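Endo-1,3-beta-glucanase, family GH16 (Zobellia galactanivorans, PDB 4BPZ) probably hydrolyses internal beta-1,3-glucosidic bonds in glucans such as algal laminarin, this chain being the calcium-binding GH16 domain of a longer protein. Local coordinates at residues H31-P36 / S121-N126; G141-L146 / M198-D203; A158-S163 / L206-K211. The protein carries 1 engineered substitution. All blocks are in the same frame, centred on the assembly; numbering follows the deposited sequence.

Contact 1: H31-P36 / S121-N126. With BGC (beta-D-glucopyranose), chain C.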
loop_
_atom_site.group_PDB
_atom_site.type_symbol
_atom_site.label_atom_id
_atom_site.label_comp_id
_atom_site.label_asym_id
_atom_site.label_seq_id
_atom_site.Cartn_x
_atom_site.Cartn_y
_atom_site.Cartn_z
ATOM N N HIS A 31 3.910 -2.366 -11.494
ATOM C CA HIS A 31 4.145 -1.061 -12.139
ATOM C C HIS A 31 4.747 -0.102 -11.095
ATOM O O HIS A 31 4.272 -0.041 -9.971
ATOM C CB HIS A 31 2.761 -0.531 -12.565
ATOM C CG HIS A 31 2.793 0.873 -13.104
ATOM N ND1 HIS A 31 3.279 1.190 -14.321
ATOM C CD2 HIS A 31 2.402 2.053 -12.510
ATOM C CE1 HIS A 31 3.187 2.507 -14.505
ATOM N NE2 HIS A 31 2.614 3.045 -13.424
ATOM N N TYR A 32 5.739 0.633 -11.487
ATOM C CA TYR A 32 6.320 1.669 -10.609
ATOM C C TYR A 32 5.669 2.998 -10.821
ATOM O O TYR A 32 5.488 3.441 -11.967
ATOM C CB TYR A 32 7.766 1.835 -10.890
ATOM C CG TYR A 32 8.646 0.719 -10.411
ATOM C CD1 TYR A 32 8.905 -0.383 -11.165
ATOM C CD2 TYR A 32 9.159 0.799 -9.092
ATOM C CE1 TYR A 32 9.827 -1.396 -10.645
ATOM C CE2 TYR A 32 9.952 -0.154 -8.573
ATOM C CZ TYR A 32 10.386 -1.147 -9.347
ATOM O OH TYR A 32 11.250 -2.137 -8.848
ATOM N N GLN A 33 5.409 3.703 -9.719
ATOM C CA GLN A 33 5.103 5.133 -9.803
ATOM C C GLN A 33 6.327 5.883 -9.472
ATOM O O GLN A 33 6.995 5.691 -8.435
ATOM C CB GLN A 33 3.983 5.457 -8.821
ATOM C CG GLN A 33 2.663 4.885 -9.274
ATOM C CD GLN A 33 1.519 5.351 -8.359
ATOM O OE1 GLN A 33 1.204 4.761 -7.313
ATOM N NE2 GLN A 33 0.862 6.484 -8.751
ATOM N N VAL A 34 6.643 6.867 -10.315
ATOM C CA VAL A 34 7.786 7.758 -10.130
ATOM C C VAL A 34 7.450 9.223 -10.297
ATOM O O VAL A 34 8.145 10.103 -9.797
ATOM C CB VAL A 34 9.023 7.416 -11.027
ATOM C CG1 VAL A 34 9.362 5.923 -10.905
ATOM C CG2 VAL A 34 8.797 7.775 -12.495
ATOM N N ILE A 35 6.367 9.529 -11.031
ATOM C CA ILE A 35 5.981 10.937 -11.302
ATOM C C ILE A 35 5.222 11.459 -10.063
ATOM O O ILE A 35 4.185 10.880 -9.699
ATOM C CB ILE A 35 5.069 11.044 -12.509
ATOM C CG1 ILE A 35 5.797 10.571 -13.791
ATOM C CG2 ILE A 35 4.593 12.491 -12.687
ATOM C CD1 ILE A 35 4.786 10.277 -14.918
ATOM N N PRO A 36 5.674 12.557 -9.427
ATOM C CA PRO A 36 4.968 13.009 -8.283
ATOM C C PRO A 36 3.639 13.597 -8.738
ATOM O O PRO A 36 3.548 14.319 -9.772
ATOM C CB PRO A 36 5.842 14.130 -7.712
ATOM C CG PRO A 36 7.162 14.026 -8.412
ATOM C CD PRO A 36 6.949 13.213 -9.673
ATOM N N SER A 121 -9.277 5.372 -10.287
ATOM C CA SER A 121 -8.649 6.529 -9.660
ATOM C C SER A 121 -8.075 7.524 -10.629
ATOM O O SER A 121 -8.016 8.731 -10.342
ATOM C CB SER A 121 -7.536 6.089 -8.677
ATOM O OG SER A 121 -6.423 5.626 -9.449
ATOM N N ASN A 122 -7.524 7.027 -11.716
ATOM C CA ASN A 122 -6.791 7.846 -12.636
ATOM C C ASN A 122 -5.686 8.616 -11.965
ATOM O O ASN A 122 -5.338 9.724 -12.371
ATOM C CB ASN A 122 -7.732 8.727 -13.515
ATOM C CG ASN A 122 -7.011 9.438 -14.649
ATOM O OD1 ASN A 122 -6.091 8.863 -15.266
ATOM N ND2 ASN A 122 -7.494 10.634 -14.998
ATOM N N GLU A 123 -5.055 8.076 -10.945
ATOM C CA GLU A 123 -3.950 8.731 -10.314
ATOM C C GLU A 123 -2.825 8.935 -11.277
ATOM O O GLU A 123 -2.485 8.040 -12.105
ATOM C CB GLU A 123 -3.463 7.896 -9.095
ATOM C CG GLU A 123 -2.201 8.461 -8.505
ATOM C CD GLU A 123 -1.987 7.937 -7.122
ATOM O OE1 GLU A 123 -2.620 8.484 -6.167
ATOM O OE2 GLU A 123 -1.279 6.909 -6.941
ATOM N N THR A 124 -2.205 10.085 -11.219
ATOM C CA THR A 124 -1.095 10.408 -12.069
ATOM C C THR A 124 -0.036 9.308 -12.112
ATOM O O THR A 124 0.436 8.909 -11.095
ATOM C CB THR A 124 -0.517 11.822 -11.822
ATOM O OG1 THR A 124 -1.634 12.719 -12.118
ATOM C CG2 THR A 124 0.701 12.074 -12.627
ATOM N N GLY A 125 0.352 8.889 -13.326
ATOM C CA GLY A 125 1.490 7.942 -13.435
ATOM C C GLY A 125 1.131 6.516 -13.002
ATOM O O GLY A 125 2.057 5.716 -12.821
ATOM N N ASN A 126 -0.141 6.206 -12.820
ATOM C CA ASN A 126 -0.539 4.862 -12.466
ATOM C C ASN A 126 -0.669 3.973 -13.716
ATOM O O ASN A 126 -0.362 4.383 -14.820
ATOM C CB ASN A 126 -1.787 4.834 -11.577
ATOM C CG ASN A 126 -3.079 4.911 -12.312
ATOM O OD1 ASN A 126 -4.150 4.654 -11.674
ATOM N ND2 ASN A 126 -3.088 5.179 -13.572
HETATM C C2 BGC C . -3.938 11.179 0.405
HETATM C C3 BGC C . -4.792 11.795 -0.660
HETATM C C4 BGC C . -4.484 11.140 -2.058
HETATM C C5 BGC C . -4.625 9.600 -1.956
HETATM C C6 BGC C . -4.182 8.853 -3.197
HETATM C C1 BGC C . -4.105 9.637 0.350
HETATM O O2 BGC C . -4.337 11.686 1.647
HETATM O O3 BGC C . -4.440 13.175 -0.725
HETATM O O4 BGC C . -5.416 11.505 -3.070
HETATM O O5 BGC C . -3.716 9.155 -0.912
HETATM O O6 BGC C . -2.815 9.008 -3.504
HETATM O O HOH W 1 3.088 8.467 -10.411
HETATM O O HOH W 2 4.843 7.400 -12.454
#
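The type II beta turn from E123 to N126 lies at the border of the glycan pocket, where the side chains of H31, in strand 30-32, and of Q33 grip it. H31 carries its CG anti to the backbone N (chi1 173°), and its NE2 hydrogen bonds to G125 O over 2.8 Å. The N-H points almost straight at the oxygen (171°), which sits at the ring edge and in the ring plane, although the donor is tilted from the plane of the carbonyl. The second grip is Q33. Its extended chain crosses that of E123 at about a right angle and brings NE2 to E123 OE2 at 2.8 Å, on the anti side of that oxygen and 23° out of the carboxylate plane. Amide and carboxylate are nearly coplanar. NE2 also makes a weak bond to T124 O at 3.4 Å. R86 ties the pair together from outside, with NE bonded to Q33 OE1 and NH2 in a salt bridge to E123 OE2, which probably fixes the rotation of the carboxylate. The other oxygen, E123 OE1, accepts from O6 of a bound beta-D-glucopyranose at 2.7 Å, so Q33 stands behind a sugar-binding carboxylate as a second-shell residue, while R86 belongs to the glycan pocket itself. Farther out, I35 CG2 meets T124 CG2 at 3.9 Å, and I35 CD1 also lies against G125 CA. One water donates to both I35 O and T124 O; another accepts from V34 N and donates to G125 O. Around the contact, H31 and Q33 pair through their backbones with N88 and R86 of strand 82-93, I35 rests on F75 of strand 63-75, and Q33 touches L225 of strand 222-230.

Contact 2: G141-L146 / M198-D203. Engineered in segment 141-146: S142 (natural residue Glu). With GLC (alpha-D-glucopyranose), chain B.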
loop_
_atom_site.group_PDB
_atom_site.type_symbol
_atom_site.label_atom_id
_atom_site.label_comp_id
_atom_site.label_asym_id
_atom_site.label_seq_id
_atom_site.Cartn_x
_atom_site.Cartn_y
_atom_site.Cartn_z
ATOM N N GLY A 141 -12.437 5.220 -3.982
ATOM C CA GLY A 141 -12.320 4.328 -2.865
ATOM C C GLY A 141 -10.886 3.891 -2.598
ATOM O O GLY A 141 -10.037 3.788 -3.519
ATOM N N SER A 142 -10.656 3.549 -1.346
ATOM C CA SER A 142 -9.427 2.920 -0.975
ATOM C C SER A 142 -9.568 2.129 0.289
ATOM O O SER A 142 -10.385 2.464 1.168
ATOM C CB SER A 142 -8.627 4.087 -0.641
ATOM O OG SER A 142 -7.327 3.679 -0.228
ATOM N N ILE A 143 -8.835 1.018 0.343
ATOM C CA ILE A 143 -8.753 0.162 1.496
ATOM C C ILE A 143 -7.324 0.092 1.997
ATOM O O ILE A 143 -6.401 -0.258 1.234
ATOM C CB ILE A 143 -9.169 -1.225 1.157
ATOM C CG1 ILE A 143 -10.574 -1.244 0.522
ATOM C CG2 ILE A 143 -9.141 -2.193 2.388
ATOM C CD1 ILE A 143 -11.015 -2.558 -0.045
ATOM N N ASP A 144 -7.109 0.419 3.271
ATOM C CA ASP A 144 -5.779 0.181 3.866
ATOM C C ASP A 144 -5.865 -1.227 4.367
ATOM O O ASP A 144 -6.855 -1.581 5.071
ATOM C CB ASP A 144 -5.403 1.350 4.897
ATOM C CG ASP A 144 -5.302 2.681 4.091
ATOM O OD1 ASP A 144 -4.020 2.841 3.495
ATOM O OD2 ASP A 144 -5.863 3.658 4.390
ATOM N N ILE A 145 -4.961 -2.101 3.963
ATOM C CA ILE A 145 -4.763 -3.411 4.592
ATOM C C ILE A 145 -3.761 -3.294 5.730
ATOM O O ILE A 145 -3.932 -3.920 6.769
ATOM C CB ILE A 145 -4.337 -4.414 3.532
ATOM C CG1 ILE A 145 -5.376 -4.445 2.398
ATOM C CG2 ILE A 145 -4.128 -5.773 4.196
ATOM C CD1 ILE A 145 -4.989 -5.379 1.263
ATOM N N LEU A 146 -2.731 -2.481 5.568
ATOM C CA LEU A 146 -1.767 -2.237 6.636
ATOM C C LEU A 146 -1.211 -0.871 6.441
ATOM O O LEU A 146 -0.797 -0.477 5.330
ATOM C CB LEU A 146 -0.612 -3.268 6.475
ATOM C CG LEU A 146 0.626 -3.153 7.396
ATOM C CD1 LEU A 146 1.648 -2.188 6.912
ATOM C CD2 LEU A 146 0.194 -3.005 8.895
ATOM N N MET A 198 -16.081 -5.761 3.947
ATOM C CA MET A 198 -14.604 -5.778 3.855
ATOM C C MET A 198 -14.036 -5.969 5.233
ATOM O O MET A 198 -14.371 -5.199 6.146
ATOM C CB MET A 198 -14.135 -4.501 3.277
ATOM C CG MET A 198 -14.543 -4.390 1.824
ATOM S SD MET A 198 -14.718 -2.761 1.235
ATOM C CE MET A 198 -16.099 -2.014 2.138
ATOM N N LYS A 199 -13.194 -6.974 5.378
ATOM C CA LYS A 199 -12.621 -7.337 6.663
ATOM C C LYS A 199 -11.102 -7.279 6.531
ATOM O O LYS A 199 -10.558 -7.890 5.604
ATOM C CB LYS A 199 -12.996 -8.748 7.056
ATOM C CG LYS A 199 -14.501 -8.993 7.191
ATOM C CD LYS A 199 -14.782 -10.465 7.462
ATOM C CE LYS A 199 -16.237 -10.827 7.449
ATOM N NZ LYS A 199 -16.438 -12.221 7.851
ATOM N N VAL A 200 -10.428 -6.554 7.424
ATOM C CA VAL A 200 -8.948 -6.480 7.426
ATOM C C VAL A 200 -8.473 -7.153 8.665
ATOM O O VAL A 200 -8.941 -6.891 9.785
ATOM C CB VAL A 200 -8.464 -5.031 7.346
ATOM C CG1 VAL A 200 -6.965 -4.968 7.478
ATOM C CG2 VAL A 200 -8.986 -4.396 6.079
ATOM N N PHE A 201 -7.502 -8.068 8.489
ATOM C CA PHE A 201 -6.951 -8.844 9.583
ATOM C C PHE A 201 -5.452 -8.635 9.696
ATOM O O PHE A 201 -4.726 -8.406 8.714
ATOM C CB PHE A 201 -7.144 -10.356 9.264
ATOM C CG PHE A 201 -8.579 -10.783 9.290
ATOM C CD1 PHE A 201 -9.157 -11.311 10.440
ATOM C CD2 PHE A 201 -9.301 -10.791 8.097
ATOM C CE1 PHE A 201 -10.506 -11.751 10.407
ATOM C CE2 PHE A 201 -10.629 -11.237 8.074
ATOM C CZ PHE A 201 -11.201 -11.631 9.217
ATOM N N LEU A 202 -4.963 -8.821 10.929
ATOM C CA LEU A 202 -3.545 -9.021 11.247
ATOM C C LEU A 202 -3.476 -10.428 11.771
ATOM O O LEU A 202 -4.064 -10.715 12.840
ATOM C CB LEU A 202 -3.077 -8.068 12.322
ATOM C CG LEU A 202 -1.653 -8.410 12.858
ATOM C CD1 LEU A 202 -0.633 -8.351 11.766
ATOM C CD2 LEU A 202 -1.284 -7.421 13.978
ATOM N N ASP A 203 -2.870 -11.350 11.019
ATOM C CA ASP A 203 -2.914 -12.762 11.342
ATOM C C ASP A 203 -4.436 -13.129 11.491
ATOM O O ASP A 203 -5.182 -12.954 10.549
ATOM C CB ASP A 203 -1.992 -13.070 12.533
ATOM C CG ASP A 203 -0.542 -12.774 12.172
ATOM O OD1 ASP A 203 -0.118 -13.057 11.038
ATOM O OD2 ASP A 203 0.176 -12.407 13.080
HETATM C C1 GLC B . -4.260 5.879 3.050
HETATM C C2 GLC B . -4.252 7.416 2.752
HETATM C C3 GLC B . -3.293 7.635 1.573
HETATM C C4 GLC B . -1.966 7.084 1.868
HETATM C C5 GLC B . -2.187 5.595 1.973
HETATM C C6 GLC B . -0.929 4.807 2.263
HETATM O O1 GLC B . -5.037 5.139 2.133
HETATM O O2 GLC B . -5.578 7.785 2.471
HETATM O O3 GLC B . -3.194 9.097 1.305
HETATM O O4 GLC B . -1.045 7.416 0.811
HETATM O O5 GLC B . -3.073 5.359 3.090
HETATM O O6 GLC B . -0.322 5.200 3.488
HETATM O O HOH W 3 -3.520 -5.803 8.697
#
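Strands 142-144 and 198-202 run in nearly the same direction, 23° apart, with axes 9.0 Å from each other at their closest; no backbone bond joins them, and I143, I145 and V200 fill the space between. This is the interior of the GH16 beta-jelly-roll sandwich, packed between its two facing layers. V200 carries most of it. Its CG2 lies 4.3 Å from I143 CG2 and also touches D144 O, a buried carbonyl with no polar partner in the model. I143 CD1 also approaches M198 SD, but M198 is modelled in two conformers and that contact is less certain. On the other side of strand 142-144 lies the glycan pocket, to which D144 and the engineered S142, a glutamate in the natural protein, belong; together with E147 these positions match the E-x-D-x-x-E signature of the family. The strand breaks its alternation just there, because I145 and L146 both face I114 in a classic beta bulge. At that corner V200 CG1 closes to 3.3 Å on I145 O, and the same carbonyl oxygen takes a hydrogen bond from a water, 2.7 Å away, that also donates to F201 O.

Contact 3: A158-S163 / L206-K211. With GLC (alpha-D-glucopyranose), chain B.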
loop_
_atom_site.group_PDB
_atom_site.type_symbol
_atom_site.label_atom_id
_atom_site.label_comp_id
_atom_site.label_asym_id
_atom_site.label_seq_id
_atom_site.Cartn_x
_atom_site.Cartn_y
_atom_site.Cartn_z
ATOM N N ALA A 158 -5.672 -0.224 10.080
ATOM C CA ALA A 158 -6.506 -0.653 8.889
ATOM C C ALA A 158 -7.464 0.503 8.785
ATOM O O ALA A 158 -8.052 0.928 9.691
ATOM C CB ALA A 158 -7.327 -1.928 9.213
ATOM N N HIS A 159 -7.691 1.023 7.609
ATOM C CA HIS A 159 -8.541 2.197 7.415
ATOM C C HIS A 159 -9.096 2.462 6.026
ATOM O O HIS A 159 -8.373 2.410 5.074
ATOM C CB HIS A 159 -7.669 3.346 7.515
ATOM C CG HIS A 159 -8.201 4.345 8.372
ATOM N ND1 HIS A 159 -8.885 5.443 7.996
ATOM C CD2 HIS A 159 -8.105 4.392 9.746
ATOM C CE1 HIS A 159 -9.180 6.156 9.137
ATOM N NE2 HIS A 159 -8.682 5.545 10.159
ATOM N N PHE A 160 -10.344 2.767 5.922
ATOM C CA PHE A 160 -11.063 2.944 4.682
ATOM C C PHE A 160 -11.249 4.405 4.392
ATOM O O PHE A 160 -11.560 5.170 5.330
ATOM C CB PHE A 160 -12.450 2.226 4.804
ATOM C CG PHE A 160 -12.361 0.759 5.026
ATOM C CD1 PHE A 160 -12.173 0.179 6.276
ATOM C CD2 PHE A 160 -12.417 -0.122 3.891
ATOM C CE1 PHE A 160 -12.055 -1.201 6.425
ATOM C CE2 PHE A 160 -12.323 -1.467 4.063
ATOM C CZ PHE A 160 -12.133 -2.038 5.310
ATOM N N HIS A 161 -11.116 4.766 3.147
ATOM C CA HIS A 161 -11.306 6.173 2.703
ATOM C C HIS A 161 -12.166 6.160 1.472
ATOM O O HIS A 161 -11.801 5.473 0.478
ATOM C CB HIS A 161 -9.985 6.850 2.374
ATOM C CG HIS A 161 -8.965 6.867 3.463
ATOM N ND1 HIS A 161 -8.151 5.812 3.842
ATOM C CD2 HIS A 161 -8.742 7.841 4.388
ATOM C CE1 HIS A 161 -7.399 6.201 4.890
ATOM N NE2 HIS A 161 -7.745 7.409 5.200
ATOM N N TRP A 162 -13.287 6.888 1.473
ATOM C CA TRP A 162 -14.162 6.862 0.323
ATOM C C TRP A 162 -15.112 8.000 0.394
ATOM O O TRP A 162 -15.251 8.680 1.430
ATOM C CB TRP A 162 -14.928 5.564 0.188
ATOM C CG TRP A 162 -16.077 5.382 1.107
ATOM C CD1 TRP A 162 -17.440 5.543 0.743
ATOM C CD2 TRP A 162 -16.075 4.994 2.508
ATOM N NE1 TRP A 162 -18.211 5.214 1.801
ATOM C CE2 TRP A 162 -17.467 4.839 2.898
ATOM C CE3 TRP A 162 -15.077 4.731 3.423
ATOM C CZ2 TRP A 162 -17.855 4.563 4.206
ATOM C CZ3 TRP A 162 -15.421 4.415 4.736
ATOM C CH2 TRP A 162 -16.839 4.389 5.131
ATOM N N SER A 163 -15.743 8.336 -0.708
ATOM C CA SER A 163 -16.961 9.151 -0.671
ATOM C C SER A 163 -18.100 8.315 -1.202
ATOM O O SER A 163 -17.895 7.459 -2.070
ATOM C CB SER A 163 -16.832 10.487 -1.396
ATOM O OG SER A 163 -16.390 10.351 -2.716
ATOM N N LEU A 206 -9.166 -9.540 13.795
ATOM C CA LEU A 206 -9.834 -8.546 12.971
ATOM C C LEU A 206 -9.410 -7.166 13.405
ATOM O O LEU A 206 -9.531 -6.804 14.573
ATOM C CB LEU A 206 -11.336 -8.743 13.103
ATOM C CG LEU A 206 -12.145 -7.746 12.227
ATOM C CD1 LEU A 206 -12.124 -8.151 10.762
ATOM C CD2 LEU A 206 -13.614 -7.665 12.733
ATOM N N VAL A 207 -8.910 -6.376 12.452
ATOM C CA VAL A 207 -8.586 -4.987 12.736
ATOM C C VAL A 207 -9.800 -4.118 12.521
ATOM O O VAL A 207 -10.124 -3.252 13.357
ATOM C CB VAL A 207 -7.375 -4.515 11.890
ATOM C CG1 VAL A 207 -6.972 -3.157 12.337
ATOM C CG2 VAL A 207 -6.207 -5.488 12.029
ATOM N N TYR A 208 -10.498 -4.332 11.427
ATOM C CA TYR A 208 -11.736 -3.579 11.179
ATOM C C TYR A 208 -12.563 -4.349 10.136
ATOM O O TYR A 208 -12.000 -4.953 9.216
ATOM C CB TYR A 208 -11.446 -2.146 10.663
ATOM C CG TYR A 208 -12.587 -1.193 10.896
ATOM C CD1 TYR A 208 -12.764 -0.582 12.138
ATOM C CD2 TYR A 208 -13.523 -0.913 9.897
ATOM C CE1 TYR A 208 -13.839 0.262 12.371
ATOM C CE2 TYR A 208 -14.607 -0.051 10.085
ATOM C CZ TYR A 208 -14.744 0.578 11.361
ATOM O OH TYR A 208 -15.740 1.451 11.583
ATOM N N GLU A 209 -13.867 -4.262 10.260
ATOM C CA GLU A 209 -14.806 -4.683 9.243
ATOM C C GLU A 209 -15.774 -3.605 8.935
ATOM O O GLU A 209 -16.456 -3.096 9.838
ATOM C CB GLU A 209 -15.543 -5.958 9.729
ATOM C CG GLU A 209 -16.719 -6.351 8.861
ATOM C CD GLU A 209 -17.350 -7.629 9.283
ATOM O OE1 GLU A 209 -16.810 -8.365 10.125
ATOM O OE2 GLU A 209 -18.432 -7.970 8.740
ATOM N N LEU A 210 -15.910 -3.310 7.653
ATOM C CA LEU A 210 -16.827 -2.315 7.128
ATOM C C LEU A 210 -17.851 -2.966 6.275
ATOM O O LEU A 210 -17.502 -3.712 5.339
ATOM C CB LEU A 210 -16.040 -1.287 6.303
ATOM C CG LEU A 210 -16.932 -0.195 5.659
ATOM C CD1 LEU A 210 -17.729 0.642 6.697
ATOM C CD2 LEU A 210 -16.050 0.705 4.809
ATOM N N LYS A 211 -19.115 -2.775 6.580
ATOM C CA LYS A 211 -20.201 -3.249 5.731
ATOM C C LYS A 211 -20.124 -2.641 4.350
ATOM O O LYS A 211 -19.897 -1.450 4.201
ATOM C CB LYS A 211 -21.526 -2.889 6.433
ATOM C CG LYS A 211 -22.721 -3.326 5.659
ATOM C CD LYS A 211 -23.981 -2.902 6.420
ATOM C CE LYS A 211 -25.209 -3.246 5.639
ATOM N NZ LYS A 211 -25.316 -4.730 5.483
HETATM C C1 GLC B . -4.260 5.879 3.050
HETATM C C2 GLC B . -4.252 7.416 2.752
HETATM C C3 GLC B . -3.293 7.635 1.573
HETATM C C4 GLC B . -1.966 7.084 1.868
HETATM C C5 GLC B . -2.187 5.595 1.973
HETATM C C6 GLC B . -0.929 4.807 2.263
HETATM O O1 GLC B . -5.037 5.139 2.133
HETATM O O2 GLC B . -5.578 7.785 2.471
HETATM O O3 GLC B . -3.194 9.097 1.305
HETATM O O4 GLC B . -1.045 7.416 0.811
HETATM O O5 GLC B . -3.073 5.359 3.090
HETATM O O6 GLC B . -0.322 5.200 3.488
#
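L210 reaches across from strand 206-211 to cover one face of the F160 ring, and its far end meets W162. L210 CB stands 4.0 Å from the ring centroid of F160 and only 11° off the normal, a CH-pi contact over the centre, while CD2 of the same leucine presses on F160 CG at 3.7 Å. The two side chains slide past each other in opposite directions. W162 and L210 instead meet tip to tip, with L210 CD2 4.1 Å from the centroid of the six-membered ring and over its face. A chi1 of 76° puts W162 CG between its backbone N and carbonyl carbon, the crowded position. Y208 adds its CD2 to F160 CE1 at 3.8 Å, the two side chains crossing obliquely. At the other end of the contact A158 CB and V207 CG1 are only 3.4 Å apart, tighter than usual for two carbons. An alanine in place of F160 would probably open a gap under L210 and leave Y208 CD2 without its aromatic neighbour.

Further out, F160 also packs on I143 and Y218. W162 NE1 hydrogen bonds to D164 OD1 and its ring meets Y218 edge-to-face, which together probably hold the indole in place. V207 and Y208 both face V200 in a classic beta bulge, and both also point toward strand 158-163. Between F160 and W162, H161 turns to the other side of its strand, where O2 of the bound glucose sits 3.3 Å above the imidazole plane, over its centre. The strand's alternating side chains are used here as in the GH16 jelly roll: A158, F160 and W162 face the second layer, H161 the glycan cleft.

Overall arrangement
Contacts 2 and 3 belong together: their centres are 6 Å apart, strand 142-144 neighbours the strand of 158-163, and 198-203 is paired with 206-211, probably through V200 O and V207 N. Both join the same two layers of the sandwich, contact 2 buried, contact 3 partly so and farther from the chain's centre. Both are apolar, contact 2 without aromatic rings, contact 3 with leucine laid on aromatic faces beside an alanine-valine pair. Contact 1 stands apart, its centre 22 Å and 24 Å from theirs. There a short strand and the chain after it meet a loop through hydrogen bonds, a carboxylate and waters, partly exposed. All three reach the glycan, through E123, D144 and H161.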